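Local coordinates for protein CDP-glucose-4,6-dehydratase (Yersinia pseudotuberculosis, PDB 1RKX) that catalyses the NAD-dependent 4,6-dehydration of CDP-D-glucose to CDP-4-keto-6-deoxy-D-glucose, as a member of the short-chain dehydrogenase/reductase (SDR) family, at residues Ser5-Lys10 and Pro81-His86; Val12-His17 and Ala34-Tyr39; Val124-Asn129 and Gln247-Asp252. All coordinates share one frame; numbering follows the deposited sequence.

Contact 1: residues Ser5-Lys10 and Pro81-His86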
loop_
_atom_site.group_PDB
_atom_site.type_symbol
_atom_site.label_atom_id
_atom_site.label_comp_id
_atom_site.label_asym_id
_atom_site.label_seq_id
_atom_site.Cartn_x
_atom_site.Cartn_y
_atom_site.Cartn_z
ATOM N N SER C 5 31.638 25.846 11.122
ATOM C CA SER C 5 32.066 26.897 10.210
ATOM C C SER C 5 30.896 27.434 9.390
ATOM O O SER C 5 30.734 28.647 9.249
ATOM C CB SER C 5 33.152 26.360 9.269
ATOM O OG SER C 5 33.504 27.314 8.284
ATOM N N PHE C 6 30.087 26.519 8.859
ATOM C CA PHE C 6 28.924 26.863 8.038
ATOM C C PHE C 6 27.962 27.841 8.706
ATOM O O PHE C 6 27.483 28.778 8.073
ATOM C CB PHE C 6 28.148 25.590 7.675
ATOM C CG PHE C 6 26.824 25.853 7.002
ATOM C CD1 PHE C 6 26.759 26.117 5.636
ATOM C CD2 PHE C 6 25.642 25.856 7.742
ATOM C CE1 PHE C 6 25.538 26.380 5.016
ATOM C CE2 PHE C 6 24.414 26.120 7.129
ATOM C CZ PHE C 6 24.362 26.381 5.765
ATOM N N TRP C 7 27.677 27.614 9.982
ATOM C CA TRP C 7 26.740 28.450 10.716
ATOM C C TRP C 7 27.216 29.850 11.064
ATOM O O TRP C 7 26.404 30.737 11.334
ATOM C CB TRP C 7 26.283 27.715 11.976
ATOM C CG TRP C 7 25.532 26.483 11.617
ATOM C CD1 TRP C 7 26.026 25.209 11.522
ATOM C CD2 TRP C 7 24.177 26.422 11.159
ATOM N NE1 TRP C 7 25.062 24.363 11.024
ATOM C CE2 TRP C 7 23.917 25.083 10.794
ATOM C CE3 TRP C 7 23.157 27.376 11.017
ATOM C CZ2 TRP C 7 22.675 24.668 10.294
ATOM C CZ3 TRP C 7 21.920 26.962 10.517
ATOM C CH2 TRP C 7 21.693 25.620 10.163
ATOM N N GLN C 8 28.527 30.054 11.042
ATOM C CA GLN C 8 29.084 31.360 11.364
ATOM C C GLN C 8 28.493 32.461 10.483
ATOM O O GLN C 8 28.629 32.433 9.261
ATOM C CB GLN C 8 30.607 31.335 11.204
ATOM C CG GLN C 8 31.307 32.576 11.733
ATOM C CD GLN C 8 31.111 32.762 13.229
ATOM O OE1 GLN C 8 31.388 31.859 14.019
ATOM N NE2 GLN C 8 30.638 33.941 13.623
ATOM N N GLY C 9 27.825 33.423 11.113
ATOM C CA GLY C 9 27.246 34.530 10.371
ATOM C C GLY C 9 25.939 34.287 9.629
ATOM O O GLY C 9 25.412 35.213 9.010
ATOM N N LYS C 10 25.412 33.065 9.665
ATOM C CA LYS C 10 24.151 32.779 8.977
ATOM C C LYS C 10 22.989 33.432 9.710
ATOM O O LYS C 10 22.936 33.419 10.941
ATOM C CB LYS C 10 23.905 31.268 8.896
ATOM C CG LYS C 10 24.831 30.511 7.954
ATOM C CD LYS C 10 24.597 30.909 6.507
ATOM C CE LYS C 10 25.423 30.066 5.549
ATOM N NZ LYS C 10 26.894 30.203 5.801
ATOM N N PRO C 81 15.988 36.420 6.859
ATOM C CA PRO C 81 16.705 35.175 7.159
ATOM C C PRO C 81 17.051 34.362 5.913
ATOM O O PRO C 81 16.377 34.462 4.890
ATOM C CB PRO C 81 15.721 34.433 8.059
ATOM C CG PRO C 81 14.407 34.794 7.430
ATOM C CD PRO C 81 14.564 36.301 7.217
ATOM N N GLU C 82 18.107 33.558 6.011
ATOM C CA GLU C 82 18.525 32.694 4.910
ATOM C C GLU C 82 18.071 31.285 5.276
ATOM O O GLU C 82 17.916 30.421 4.417
ATOM C CB GLU C 82 20.044 32.658 4.777
ATOM C CG GLU C 82 20.744 33.988 4.728
ATOM C CD GLU C 82 22.244 33.804 4.850
ATOM O OE1 GLU C 82 22.838 33.209 3.923
ATOM O OE2 GLU C 82 22.814 34.235 5.881
ATOM N N ILE C 83 17.889 31.067 6.572
ATOM C CA ILE C 83 17.469 29.771 7.083
ATOM C C ILE C 83 16.363 29.950 8.115
ATOM O O ILE C 83 16.447 30.818 8.992
ATOM C CB ILE C 83 18.652 29.027 7.741
ATOM C CG1 ILE C 83 19.785 28.848 6.726
ATOM C CG2 ILE C 83 18.193 27.659 8.249
ATOM C CD1 ILE C 83 21.059 28.260 7.319
ATOM N N VAL C 84 15.333 29.117 8.016
ATOM C CA VAL C 84 14.213 29.187 8.936
ATOM C C VAL C 84 13.880 27.831 9.554
ATOM O O VAL C 84 13.805 26.824 8.854
ATOM C CB VAL C 84 12.936 29.693 8.231
ATOM C CG1 VAL C 84 11.764 29.669 9.215
ATOM C CG2 VAL C 84 13.154 31.099 7.684
ATOM N N PHE C 85 13.693 27.819 10.868
ATOM C CA PHE C 85 13.297 26.615 11.593
ATOM C C PHE C 85 11.951 26.950 12.225
ATOM O O PHE C 85 11.866 27.837 13.085
ATOM C CB PHE C 85 14.290 26.267 12.705
ATOM C CG PHE C 85 15.597 25.717 12.211
ATOM C CD1 PHE C 85 16.694 26.555 12.024
ATOM C CD2 PHE C 85 15.742 24.353 11.954
ATOM C CE1 PHE C 85 17.923 26.042 11.591
ATOM C CE2 PHE C 85 16.964 23.825 11.520
ATOM C CZ PHE C 85 18.058 24.674 11.339
ATOM N N HIS C 86 10.898 26.262 11.793
ATOM C CA HIS C 86 9.569 26.510 12.335
ATOM C C HIS C 86 9.245 25.484 13.411
ATOM O O HIS C 86 8.916 24.337 13.106
ATOM C CB HIS C 86 8.529 26.463 11.207
ATOM C CG HIS C 86 7.112 26.639 11.671
ATOM N ND1 HIS C 86 6.727 27.643 12.534
ATOM C CD2 HIS C 86 5.986 25.943 11.379
ATOM C CE1 HIS C 86 5.427 27.556 12.758
ATOM N NE2 HIS C 86 4.953 26.533 12.067
HETATM O O HOH W 1 25.401 35.443 6.114
#
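The N-terminal helical turn of the Rossmann-fold domain sets Phe-6 and Trp-7 against Ile-83 and Phe-85 of strand 83-86, in the parallel sheet. The apolar part of the contact centres on one methyl: Ile-83 CD1 lies 3.6 Å from Trp-7 CZ3 and 4.0 Å from Phe-6 CE2. The isoleucine meets Phe-6 tip to tip but crosses the indole at about a right angle. Its CG1 stands anti to the carbonyl carbon (chi1 -58°) and CD1 continues the extended chain (chi2 174°), which carries the methyl out to the two aromatic rings. Further along the strand Trp-7 and Phe-85 also reach toward each other; the indole CH2 arrives at the edge of the phenyl ring, in its plane, 3.9 Å from Phe-85 CZ. The two aromatic residues of the helix pack on each other as well, Phe-6 CD2 over one face of the indole, toward its rim.

A type II turn from Trp-7 to Lys-10 then leads toward strand 11-15. The lysine chain bends back at chi2 and chi4, its CE over one face of the Phe-6 ring, again toward the rim, and NZ donates to Phe-6 O at 2.7 Å in the carbonyl plane. Lys-10 crosses Glu-82 at about a right angle, yet their charges stay apart, with NZ 5.4 Å from Glu-82 OE1; that oxygen is hydrogen-bonded instead to Tyr-250 OH of helix 236-251. Glu-82 OE2 accepts from Arg-11 N and also from a water that bridges to the turn, 2.9 Å from OE2 and 2.9 Å from Gly-9 O.

Contact 2: residues Val12-His17 and Ala34-Tyr39; sequences VFVTGH and ATVKGY. With NAD (nicotinamide-adenine-dinucleotide), chain G.
Phe-13 and Lys-37 lie side by side, pointing the same way from neighbouring parallel strands of a Rossmann beta-alpha-beta unit, strand 11-15, helix 20-31 and strand 35-40. The lysine chain is extended throughout, and its CD passes the edge of the phenyl ring, 3.9 Å from Phe-13 CE1, before NZ reaches Glu-78 and Ser-75 O on helix 69-79. Tyr-39 flanks the same phenyl ring, its CB 3.6 Å from Phe-13 CZ, while its hydroxyl hydrogen-bonds Asp-65 O. The other face of the sheet, turned to helix 20-31, carries Val-12, Val-14 and Val-36; here the Val-14 and Val-36 side chains meet at a slant, CG2 of the first against CG1 of the second. Five backbone bonds join the strands, from Val-12 N to Thr-35 O at one end to Gly-16 N to Tyr-39 O at the other. Gly-16 also begins the glycine-rich turn at the NAD, and its O lies 3.2 Å from ribose O3B. His-17 folds back over the second strand, CG between the backbone N and the carbonyl carbon (chi1 73°). Its ring is held through ND1 by Ser-40 OG and through NE2 by Ser-61 OG, and Gly-38 CA sits over its centre in a CH-pi contact, 3.5 Å from the centroid.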
loop_
_atom_site.group_PDB
_atom_site.type_symbol
_atom_site.label_atom_id
_atom_site.label_comp_id
_atom_site.label_asym_id
_atom_site.label_seq_id
_atom_site.Cartn_x
_atom_site.Cartn_y
_atom_site.Cartn_z
ATOM N N VAL C 12 19.553 33.159 10.907
ATOM C CA VAL C 12 18.577 32.106 11.174
ATOM C C VAL C 12 17.378 32.607 11.975
ATOM O O VAL C 12 17.531 33.226 13.034
ATOM C CB VAL C 12 19.251 30.935 11.938
ATOM C CG1 VAL C 12 18.302 29.742 12.032
ATOM C CG2 VAL C 12 20.542 30.539 11.239
ATOM N N PHE C 13 16.186 32.324 11.458
ATOM C CA PHE C 13 14.935 32.729 12.088
ATOM C C PHE C 13 14.319 31.477 12.708
ATOM O O PHE C 13 14.123 30.478 12.022
ATOM C CB PHE C 13 13.994 33.309 11.028
ATOM C CG PHE C 13 12.752 33.949 11.592
ATOM C CD1 PHE C 13 12.782 35.255 12.070
ATOM C CD2 PHE C 13 11.545 33.255 11.618
ATOM C CE1 PHE C 13 11.623 35.868 12.566
ATOM C CE2 PHE C 13 10.380 33.853 12.112
ATOM C CZ PHE C 13 10.420 35.162 12.586
ATOM N N VAL C 14 14.012 31.535 13.998
ATOM C CA VAL C 14 13.447 30.387 14.695
ATOM C C VAL C 14 12.124 30.682 15.402
ATOM O O VAL C 14 12.094 31.468 16.346
ATOM C CB VAL C 14 14.432 29.858 15.770
ATOM C CG1 VAL C 14 13.824 28.649 16.486
ATOM C CG2 VAL C 14 15.772 29.502 15.133
ATOM N N THR C 15 11.032 30.064 14.958
ATOM C CA THR C 15 9.768 30.275 15.655
ATOM C C THR C 15 9.783 29.260 16.785
ATOM O O THR C 15 10.335 28.164 16.628
ATOM C CB THR C 15 8.521 30.021 14.761
ATOM O OG1 THR C 15 8.460 28.637 14.379
ATOM C CG2 THR C 15 8.565 30.899 13.520
ATOM N N GLY C 16 9.197 29.617 17.923
ATOM C CA GLY C 16 9.170 28.704 19.049
ATOM C C GLY C 16 10.477 28.652 19.824
ATOM O O GLY C 16 10.763 27.659 20.498
ATOM N N HIS C 17 11.271 29.717 19.734
ATOM C CA HIS C 17 12.546 29.780 20.435
ATOM C C HIS C 17 12.402 29.853 21.958
ATOM O O HIS C 17 13.371 29.611 22.679
ATOM C CB HIS C 17 13.366 30.983 19.946
ATOM C CG HIS C 17 12.849 32.305 20.427
ATOM N ND1 HIS C 17 11.589 32.774 20.118
ATOM C CD2 HIS C 17 13.432 33.267 21.184
ATOM C CE1 HIS C 17 11.419 33.968 20.660
ATOM N NE2 HIS C 17 12.522 34.290 21.311
ATOM N N ALA C 34 25.943 31.822 14.696
ATOM C CA ALA C 34 24.876 32.269 13.812
ATOM C C ALA C 34 24.211 33.525 14.363
ATOM O O ALA C 34 24.281 33.805 15.559
ATOM C CB ALA C 34 23.835 31.159 13.636
ATOM N N THR C 35 23.582 34.284 13.474
ATOM C CA THR C 35 22.853 35.489 13.856
ATOM C C THR C 35 21.412 35.000 13.934
ATOM O O THR C 35 20.767 34.775 12.914
ATOM C CB THR C 35 22.983 36.579 12.782
ATOM O OG1 THR C 35 24.362 36.955 12.663
ATOM C CG2 THR C 35 22.156 37.801 13.154
ATOM N N VAL C 36 20.917 34.831 15.152
ATOM C CA VAL C 36 19.582 34.288 15.350
ATOM C C VAL C 36 18.497 35.241 15.826
ATOM O O VAL C 36 18.735 36.108 16.673
ATOM C CB VAL C 36 19.631 33.118 16.354
ATOM C CG1 VAL C 36 18.328 32.328 16.299
ATOM C CG2 VAL C 36 20.832 32.221 16.056
ATOM N N LYS C 37 17.299 35.057 15.275
ATOM C CA LYS C 37 16.129 35.838 15.668
ATOM C C LYS C 37 15.022 34.837 15.976
ATOM O O LYS C 37 14.801 33.897 15.215
ATOM C CB LYS C 37 15.662 36.778 14.551
ATOM C CG LYS C 37 14.430 37.600 14.958
ATOM C CD LYS C 37 14.022 38.624 13.900
ATOM C CE LYS C 37 12.836 39.461 14.379
ATOM N NZ LYS C 37 12.361 40.433 13.350
ATOM N N GLY C 38 14.337 35.037 17.094
ATOM C CA GLY C 38 13.264 34.140 17.477
ATOM C C GLY C 38 11.915 34.842 17.512
ATOM O O GLY C 38 11.838 36.048 17.746
ATOM N N TYR C 39 10.851 34.075 17.275
ATOM C CA TYR C 39 9.485 34.604 17.276
ATOM C C TYR C 39 8.616 33.559 17.969
ATOM O O TYR C 39 8.418 32.465 17.433
ATOM C CB TYR C 39 9.013 34.806 15.835
ATOM C CG TYR C 39 7.653 35.460 15.686
ATOM C CD1 TYR C 39 7.535 36.837 15.493
ATOM C CD2 TYR C 39 6.485 34.696 15.713
ATOM C CE1 TYR C 39 6.286 37.441 15.324
ATOM C CE2 TYR C 39 5.226 35.293 15.549
ATOM C CZ TYR C 39 5.140 36.666 15.352
ATOM O OH TYR C 39 3.913 37.264 15.172
HETATM P PA NAD G . 7.236 23.802 23.942
HETATM O O1A NAD G . 5.854 23.987 24.433
HETATM O O2A NAD G . 8.325 23.835 24.955
HETATM O O5B NAD G . 7.585 24.889 22.810
HETATM C C5B NAD G . 6.522 25.374 21.955
HETATM C C4B NAD G . 6.868 26.749 21.381
HETATM O O4B NAD G . 5.696 27.061 20.593
HETATM C C3B NAD G . 6.960 27.833 22.444
HETATM O O3B NAD G . 8.177 28.564 22.199
HETATM C C2B NAD G . 5.688 28.630 22.220
HETATM O O2B NAD G . 5.789 30.015 22.655
HETATM C C1B NAD G . 5.467 28.437 20.742
HETATM N N9A NAD G . 4.101 28.732 20.338
HETATM C C8A NAD G . 2.969 28.006 20.603
HETATM N N7A NAD G . 1.861 28.549 20.104
HETATM C C5A NAD G . 2.308 29.698 19.481
HETATM C C6A NAD G . 1.620 30.707 18.771
HETATM N N6A NAD G . 0.323 30.755 18.547
HETATM N N1A NAD G . 2.362 31.740 18.263
HETATM C C2A NAD G . 3.717 31.721 18.481
HETATM N N3A NAD G . 4.460 30.844 19.121
HETATM C C4A NAD G . 3.688 29.834 19.609
HETATM O O3 NAD G . 7.289 22.469 23.131
HETATM P PN NAD G . 8.533 21.715 22.382
HETATM O O1N NAD G . 8.668 20.442 23.096
HETATM O O2N NAD G . 9.735 22.582 22.487
HETATM O O5D NAD G . 7.967 21.471 20.925
HETATM C C5D NAD G . 8.658 22.107 19.843
HETATM C C4D NAD G . 8.036 21.700 18.522
HETATM O O4D NAD G . 8.304 20.263 18.409
HETATM C C3D NAD G . 6.522 21.819 18.351
HETATM O O3D NAD G . 6.244 22.042 16.954
HETATM C C2D NAD G . 6.039 20.445 18.796
HETATM O O2D NAD G . 4.729 20.177 18.270
HETATM C C1D NAD G . 7.101 19.562 18.195
HETATM N N1N NAD G . 7.146 18.247 18.825
HETATM C C2N NAD G . 7.713 18.032 20.093
HETATM C C3N NAD G . 7.820 16.654 20.667
HETATM C C7N NAD G . 8.478 16.509 21.978
HETATM O O7N NAD G . 8.578 15.356 22.426
HETATM N N7N NAD G . 8.964 17.549 22.687
HETATM C C4N NAD G . 7.169 15.508 19.926
HETATM C C5N NAD G . 6.588 15.917 18.610
HETATM C C6N NAD G . 6.585 17.138 18.120
#

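Contact 3: residues Val124-Asn129 and Gln247-Asp252; sequences VKAVVN and QKLYTD
Leu-249, on the last turns of helix 236-251, points into strand 126-130 of the Rossmann sheet, packing on Ala-126 and Val-128. Its CB starts the contact, 3.6 Å from Ala-126 CB. From there CG lies anti to the carbonyl carbon (chi1 -73°), and the chain runs on to CD1, which ends 3.8 Å from Val-128 CG2 and equally close to Val-127 O. Ala-187 and Ala-189 of the next strand also touch this leucine, which therefore spans two strands. The axes of strand 126-129 and helix 247-251 approach to 7.7 Å, with their directions 150° apart. One residue on, Tyr-250 crosses the base of the Lys-125 side chain, CD1 3.7 Å from Lys-125 CB and CE1 against CB and CG; beyond, the lysine bends at chi2 and chi3 and its NZ bonds Tyr-181 OH. The Tyr-250 ring also meets Phe-6 edge-to-face and Lys-10 in a cation-pi contact. A water lies between the backbones, 2.7 Å from Lys-125 O and 2.6 Å from Leu-249 O. Direct contact between helix and strand is thus apolar, closest at Ala-126, whose CA is 5.2 Å from Tyr-250 CA, while the water, with other acceptors in reach, lies within hydrogen-bonding distance of both carbonyls.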
loop_
_atom_site.group_PDB
_atom_site.type_symbol
_atom_site.label_atom_id
_atom_site.label_comp_id
_atom_site.label_asym_id
_atom_site.label_seq_id
_atom_site.Cartn_x
_atom_site.Cartn_y
_atom_site.Cartn_z
ATOM N N VAL C 124 15.090 33.294 1.333
ATOM C CA VAL C 124 15.253 32.168 2.244
ATOM C C VAL C 124 15.746 30.962 1.447
ATOM O O VAL C 124 15.114 30.542 0.475
ATOM C CB VAL C 124 13.933 31.825 2.954
ATOM C CG1 VAL C 124 14.146 30.651 3.896
ATOM C CG2 VAL C 124 13.430 33.045 3.736
ATOM N N LYS C 125 16.878 30.406 1.866
ATOM C CA LYS C 125 17.487 29.272 1.179
ATOM C C LYS C 125 17.049 27.913 1.726
ATOM O O LYS C 125 16.904 26.949 0.969
ATOM C CB LYS C 125 19.016 29.381 1.259
ATOM C CG LYS C 125 19.610 30.636 0.609
ATOM C CD LYS C 125 20.143 30.346 -0.787
ATOM C CE LYS C 125 19.030 29.912 -1.722
ATOM N NZ LYS C 125 19.522 29.282 -2.981
ATOM N N ALA C 126 16.843 27.836 3.036
ATOM C CA ALA C 126 16.439 26.580 3.661
ATOM C C ALA C 126 15.345 26.763 4.700
ATOM O O ALA C 126 15.423 27.639 5.563
ATOM C CB ALA C 126 17.648 25.901 4.303
ATOM N N VAL C 127 14.319 25.921 4.611
ATOM C CA VAL C 127 13.214 25.969 5.552
ATOM C C VAL C 127 13.032 24.574 6.142
ATOM O O VAL C 127 12.857 23.591 5.412
ATOM C CB VAL C 127 11.891 26.392 4.866
ATOM C CG1 VAL C 127 10.756 26.449 5.903
ATOM C CG2 VAL C 127 12.060 27.746 4.191
ATOM N N VAL C 128 13.092 24.490 7.464
ATOM C CA VAL C 128 12.918 23.227 8.150
ATOM C C VAL C 128 11.699 23.366 9.047
ATOM O O VAL C 128 11.732 24.046 10.074
ATOM C CB VAL C 128 14.149 22.870 9.000
ATOM C CG1 VAL C 128 13.861 21.618 9.828
ATOM C CG2 VAL C 128 15.346 22.626 8.091
ATOM N N ASN C 129 10.615 22.725 8.635
ATOM C CA ASN C 129 9.376 22.785 9.381
ATOM C C ASN C 129 9.212 21.573 10.287
ATOM O O ASN C 129 9.080 20.446 9.817
ATOM C CB ASN C 129 8.198 22.889 8.407
ATOM C CG ASN C 129 6.866 22.772 9.104
ATOM O OD1 ASN C 129 6.750 23.075 10.291
ATOM N ND2 ASN C 129 5.844 22.346 8.366
ATOM N N GLN C 247 21.780 22.449 6.622
ATOM C CA GLN C 247 23.009 22.700 5.886
ATOM C C GLN C 247 22.901 22.146 4.472
ATOM O O GLN C 247 23.268 22.813 3.508
ATOM C CB GLN C 247 24.204 22.069 6.606
ATOM C CG GLN C 247 25.522 22.710 6.220
ATOM C CD GLN C 247 26.716 22.013 6.830
ATOM O OE1 GLN C 247 26.663 21.547 7.973
ATOM N NE2 GLN C 247 27.811 21.952 6.079
ATOM N N LYS C 248 22.381 20.929 4.348
ATOM C CA LYS C 248 22.238 20.309 3.040
ATOM C C LYS C 248 21.227 21.030 2.160
ATOM O O LYS C 248 21.450 21.185 0.964
ATOM C CB LYS C 248 21.869 18.831 3.182
ATOM C CG LYS C 248 23.046 17.962 3.589
ATOM C CD LYS C 248 22.720 16.489 3.473
ATOM C CE LYS C 248 23.967 15.632 3.636
ATOM N NZ LYS C 248 24.618 15.827 4.959
ATOM N N LEU C 249 20.115 21.467 2.747
ATOM C CA LEU C 249 19.105 22.200 1.989
ATOM C C LEU C 249 19.729 23.490 1.457
ATOM O O LEU C 249 19.468 23.906 0.329
ATOM C CB LEU C 249 17.914 22.552 2.887
ATOM C CG LEU C 249 16.972 21.410 3.284
ATOM C CD1 LEU C 249 16.090 21.855 4.446
ATOM C CD2 LEU C 249 16.142 20.991 2.086
ATOM N N TYR C 250 20.557 24.113 2.288
ATOM C CA TYR C 250 21.210 25.365 1.926
ATOM C C TYR C 250 22.225 25.180 0.801
ATOM O O TYR C 250 22.144 25.841 -0.237
ATOM C CB TYR C 250 21.918 25.952 3.153
ATOM C CG TYR C 250 22.473 27.348 2.948
ATOM C CD1 TYR C 250 21.813 28.462 3.462
ATOM C CD2 TYR C 250 23.656 27.555 2.234
ATOM C CE1 TYR C 250 22.313 29.748 3.276
ATOM C CE2 TYR C 250 24.164 28.841 2.037
ATOM C CZ TYR C 250 23.489 29.931 2.561
ATOM O OH TYR C 250 23.985 31.203 2.371
ATOM N N THR C 251 23.164 24.266 1.012
ATOM C CA THR C 251 24.226 24.014 0.044
ATOM C C THR C 251 23.856 23.175 -1.170
ATOM O O THR C 251 24.239 23.514 -2.285
ATOM C CB THR C 251 25.434 23.354 0.724
ATOM O OG1 THR C 251 25.077 22.030 1.137
ATOM C CG2 THR C 251 25.865 24.160 1.943
ATOM N N ASP C 252 23.118 22.086 -0.968
ATOM C CA ASP C 252 22.753 21.223 -2.086
ATOM C C ASP C 252 21.427 21.568 -2.753
ATOM O O ASP C 252 21.291 21.423 -3.966
ATOM C CB ASP C 252 22.760 19.755 -1.651
ATOM C CG ASP C 252 24.143 19.281 -1.243
ATOM O OD1 ASP C 252 25.133 19.880 -1.711
ATOM O OD2 ASP C 252 24.245 18.307 -0.467
HETATM O O HOH W 2 18.763 26.194 -0.770
#

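All three contacts reach one parallel sheet. Contact 2 is a buried pair of neighbouring strands within it, joined by regular backbone bonds, and the one that runs directly to the NAD. Contacts 1 and 3 instead lay helices over the sheet with apolar side chains, and a water lies at each; contact 3 is largely buried, contact 1 partly open. Strand 83-86 lies between the strands of the other two: Thr-15 OG1 bonds His-86 ND1 on one side, and Lys-125 N bonds Glu-82 O on the other. Tyr-250 ties contact 3 to contact 1 through Glu-82, whereas contacts 2 and 3 do not touch, their nearest atoms being about 7 Å apart.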